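Local coordinates for protein transcription activator HlyU (Vibrio vulnificus, PDB 3JTH) that probably binds DNA through a winged helix-turn-helix domain of the ArsR type and activates transcription, with rtxA a likely target, at residues N34-V39 against T74-L79. Numbering follows the deposited sequence.
Sequences NQELSV and TVYYTL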
ATOM      1  N   ASN A  34       9.672 -13.437  -6.059  1.00 27.99           N
ATOM      2  CA  ASN A  34      10.659 -14.511  -6.027  1.00 30.09           C
ATOM      3  C   ASN A  34      10.959 -15.171  -7.376  1.00 31.33           C
ATOM      4  O   ASN A  34      11.148 -16.391  -7.460  1.00 30.64           O
ATOM      5  CB  ASN A  34      10.251 -15.582  -5.009  1.00 35.60           C
ATOM      6  CG  ASN A  34      10.785 -15.290  -3.609  1.00 36.71           C
ATOM      7  OD1 ASN A  34      10.336 -15.890  -2.640  1.00 39.14           O
ATOM      8  ND2 ASN A  34      11.750 -14.378  -3.505  1.00 34.48           N
ATOM      9  N   GLN A  35      11.008 -14.369  -8.436  1.00 28.96           N
ATOM     10  CA  GLN A  35      11.352 -14.914  -9.742  1.00 30.53           C
ATOM     11  C   GLN A  35      11.600 -13.877 -10.819  1.00 28.91           C
ATOM     12  O   GLN A  35      11.170 -12.729 -10.713  1.00 29.19           O
ATOM     13  CB  GLN A  35      10.281 -15.885 -10.229  1.00 45.77           C
ATOM     14  CG  GLN A  35       8.939 -15.275 -10.568  1.00 49.44           C
ATOM     15  CD  GLN A  35       8.122 -16.209 -11.427  1.00 54.58           C
ATOM     16  OE1 GLN A  35       8.242 -17.426 -11.310  1.00 56.24           O
ATOM     17  NE2 GLN A  35       7.277 -15.651 -12.286  1.00 56.59           N
ATOM     18  N   GLU A  36      12.290 -14.309 -11.867  1.00 31.31           N
ATOM     19  CA  GLU A  36      12.601 -13.454 -13.001  1.00 31.49           C
ATOM     20  C   GLU A  36      11.755 -13.875 -14.192  1.00 30.33           C
ATOM     21  O   GLU A  36      11.572 -15.078 -14.450  1.00 26.05           O
ATOM     22  CB  GLU A  36      14.070 -13.576 -13.395  1.00 37.92           C
ATOM     23  CG  GLU A  36      15.072 -13.272 -12.318  1.00 43.72           C
ATOM     24  CD  GLU A  36      16.483 -13.289 -12.871  1.00 47.08           C
ATOM     25  OE1 GLU A  36      16.700 -13.982 -13.888  1.00 46.74           O
ATOM     26  OE2 GLU A  36      17.369 -12.621 -12.296  1.00 50.87           O
ATOM     27  N   LEU A  37      11.249 -12.888 -14.921  1.00 27.56           N
ATOM     28  CA  LEU A  37      10.435 -13.160 -16.103  1.00 28.15           C
ATOM     29  C   LEU A  37      10.801 -12.223 -17.248  1.00 28.98           C
ATOM     30  O   LEU A  37      11.192 -11.067 -17.034  1.00 29.38           O
ATOM     31  CB  LEU A  37       8.950 -12.993 -15.787  1.00 31.32           C
ATOM     32  CG  LEU A  37       8.300 -13.868 -14.718  1.00 32.83           C
ATOM     33  CD1 LEU A  37       6.847 -13.435 -14.563  1.00 32.15           C
ATOM     34  CD2 LEU A  37       8.406 -15.336 -15.108  1.00 33.35           C
ATOM     35  N   SER A  38      10.681 -12.742 -18.464  1.00 33.77           N
ATOM     36  CA  SER A  38      10.949 -11.971 -19.670  1.00 34.46           C
ATOM     37  C   SER A  38       9.631 -11.321 -20.099  1.00 35.01           C
ATOM     38  O   SER A  38       8.559 -11.673 -19.597  1.00 33.91           O
ATOM     39  CB  SER A  38      11.422 -12.887 -20.794  1.00 30.42           C
ATOM     40  OG  SER A  38      10.371 -13.764 -21.188  1.00 31.50           O
ATOM     41  N   VAL A  39       9.726 -10.378 -21.031  1.00 35.53           N
ATOM     42  CA  VAL A  39       8.564  -9.681 -21.567  1.00 35.76           C
ATOM     43  C   VAL A  39       7.523 -10.696 -22.058  1.00 35.36           C
ATOM     44  O   VAL A  39       6.321 -10.564 -21.780  1.00 34.41           O
ATOM     45  CB  VAL A  39       8.975  -8.774 -22.756  1.00 35.02           C
ATOM     46  CG1 VAL A  39       7.762  -8.071 -23.324  1.00 37.33           C
ATOM     47  CG2 VAL A  39      10.000  -7.753 -22.295  1.00 38.11           C
ATOM     48  N   THR A  74      17.164 -11.330 -24.878  1.00 78.38           N
ATOM     49  CA  THR A  74      16.105 -11.701 -23.942  1.00 73.23           C
ATOM     50  C   THR A  74      16.392 -11.157 -22.543  1.00 68.06           C
ATOM     51  O   THR A  74      17.238 -11.680 -21.816  1.00 68.49           O
ATOM     52  CB  THR A  74      15.933 -13.236 -23.858  1.00 86.97           C
ATOM     53  OG1 THR A  74      15.334 -13.713 -25.069  1.00 89.31           O
ATOM     54  CG2 THR A  74      15.054 -13.621 -22.662  1.00 85.55           C
ATOM     55  N   VAL A  75      15.668 -10.108 -22.173  1.00 48.88           N
ATOM     56  CA  VAL A  75      15.820  -9.473 -20.868  1.00 41.89           C
ATOM     57  C   VAL A  75      14.889 -10.067 -19.807  1.00 37.12           C
ATOM     58  O   VAL A  75      13.747 -10.435 -20.095  1.00 35.37           O
ATOM     59  CB  VAL A  75      15.544  -7.953 -20.975  1.00 44.15           C
ATOM     60  CG1 VAL A  75      15.567  -7.307 -19.601  1.00 41.52           C
ATOM     61  CG2 VAL A  75      16.572  -7.308 -21.897  1.00 44.33           C
ATOM     62  N   TYR A  76      15.383 -10.167 -18.580  1.00 44.01           N
ATOM     63  CA  TYR A  76      14.579 -10.696 -17.483  1.00 41.32           C
ATOM     64  C   TYR A  76      14.374  -9.631 -16.421  1.00 40.14           C
ATOM     65  O   TYR A  76      15.320  -8.945 -16.017  1.00 40.88           O
ATOM     66  CB  TYR A  76      15.254 -11.913 -16.847  1.00 42.59           C
ATOM     67  CG  TYR A  76      15.320 -13.120 -17.743  1.00 44.61           C
ATOM     68  CD1 TYR A  76      14.219 -13.961 -17.900  1.00 44.81           C
ATOM     69  CD2 TYR A  76      16.487 -13.424 -18.445  1.00 46.84           C
ATOM     70  CE1 TYR A  76      14.279 -15.083 -18.736  1.00 45.33           C
ATOM     71  CE2 TYR A  76      16.559 -14.538 -19.284  1.00 46.22           C
ATOM     72  CZ  TYR A  76      15.452 -15.364 -19.424  1.00 46.64           C
ATOM     73  OH  TYR A  76      15.529 -16.466 -20.248  1.00 46.62           O
ATOM     74  N   TYR A  77      13.132  -9.500 -15.970  1.00 30.61           N
ATOM     75  CA  TYR A  77      12.798  -8.539 -14.947  1.00 28.50           C
ATOM     76  C   TYR A  77      12.651  -9.237 -13.606  1.00 27.41           C
ATOM     77  O   TYR A  77      12.265 -10.408 -13.543  1.00 24.91           O
ATOM     78  CB  TYR A  77      11.501  -7.811 -15.315  1.00 33.37           C
ATOM     79  CG  TYR A  77      11.624  -7.036 -16.599  1.00 36.25           C
ATOM     80  CD1 TYR A  77      11.560  -7.682 -17.832  1.00 36.30           C
ATOM     81  CD2 TYR A  77      11.868  -5.662 -16.584  1.00 38.34           C
ATOM     82  CE1 TYR A  77      11.739  -6.986 -19.017  1.00 40.36           C
ATOM     83  CE2 TYR A  77      12.049  -4.951 -17.768  1.00 40.38           C
ATOM     84  CZ  TYR A  77      11.984  -5.618 -18.981  1.00 39.92           C
ATOM     85  OH  TYR A  77      12.168  -4.926 -20.154  1.00 44.07           O
ATOM     86  N   THR A  78      12.962  -8.510 -12.538  1.00 28.01           N
ATOM     87  CA  THR A  78      12.868  -9.042 -11.185  1.00 29.65           C
ATOM     88  C   THR A  78      12.639  -7.875 -10.234  1.00 29.84           C
ATOM     89  O   THR A  78      12.894  -6.720 -10.588  1.00 27.97           O
ATOM     90  CB  THR A  78      14.175  -9.797 -10.795  1.00 33.06           C
ATOM     91  OG1 THR A  78      13.991 -10.487  -9.555  1.00 35.07           O
ATOM     92  CG2 THR A  78      15.334  -8.830 -10.645  1.00 32.11           C
ATOM     93  N   LEU A  79      12.153  -8.157  -9.033  1.00 28.41           N
ATOM     94  CA  LEU A  79      11.917  -7.085  -8.073  1.00 30.09           C
ATOM     95  C   LEU A  79      13.244  -6.483  -7.650  1.00 31.47           C
ATOM     96  O   LEU A  79      14.275  -7.144  -7.711  1.00 32.59           O
ATOM     97  CB  LEU A  79      11.157  -7.606  -6.850  1.00 30.06           C
ATOM     98  CG  LEU A  79       9.711  -8.025  -7.157  1.00 32.34           C
ATOM     99  CD1 LEU A  79       9.018  -8.498  -5.891  1.00 30.10           C
ATOM    100  CD2 LEU A  79       8.952  -6.836  -7.738  1.00 29.37           C
TER
HETATM  101  O   HOH W   1      11.824 -10.941  -8.418  1.00 36.99           O
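Y77 and L37 face each other as an antiparallel hydrogen-bonded pair, joining the short strand 37-38 to strand 76-79. Y77 N meets L37 O at 2.7 Å in an almost straight bond (179°), and L37 N returns a bond of 3.0 Å to Y77 O. Backbone CA-H groups add to the grip: E36 CA lies 3.1 Å from Y77 O, and S38 CA lies 3.2 Å from V75 O.

Of the residues in the contact, Y77 has the most surface buried, with E36 and Y76 close behind. With CG anti to its carbonyl carbon (chi1 -62°), the Y77 ring runs beside V39, CE1 touching V39 CG2 at 3.8 Å, while L37 O sits at the ring edge, in its plane. An aromatic suits this place because it can also reach L57 of helix 50-62 and V66 of strand 66-69. L37, on the same face, turns its isobutyl group to M31 and L32.

The E36 side chain crosses that of Y76 at about a right angle. Its CG packs on T78 CB at 3.9 Å, while OE1 comes to 3.9 Å from Y76 CB, the exposed carboxylate nearly parallel to the ring (18°). Y76 CE1 passes near S38 CB. S38 suits the N-cap of helix 39-46: its hydroxyl caps a backbone N just past V39, while S38 N bonds E41 OE2.

A water donates to Q35 O and accepts from L79 N at 2.9 Å, bridging the two backbones beyond the last direct bond. Two main-chain hydrogen bonds thus fasten strand 37-38, itself only weakly bonded, to strand 76-79 of the wing hairpin, while apolar contacts by Y77 and L37 tie this small sheet to the helices.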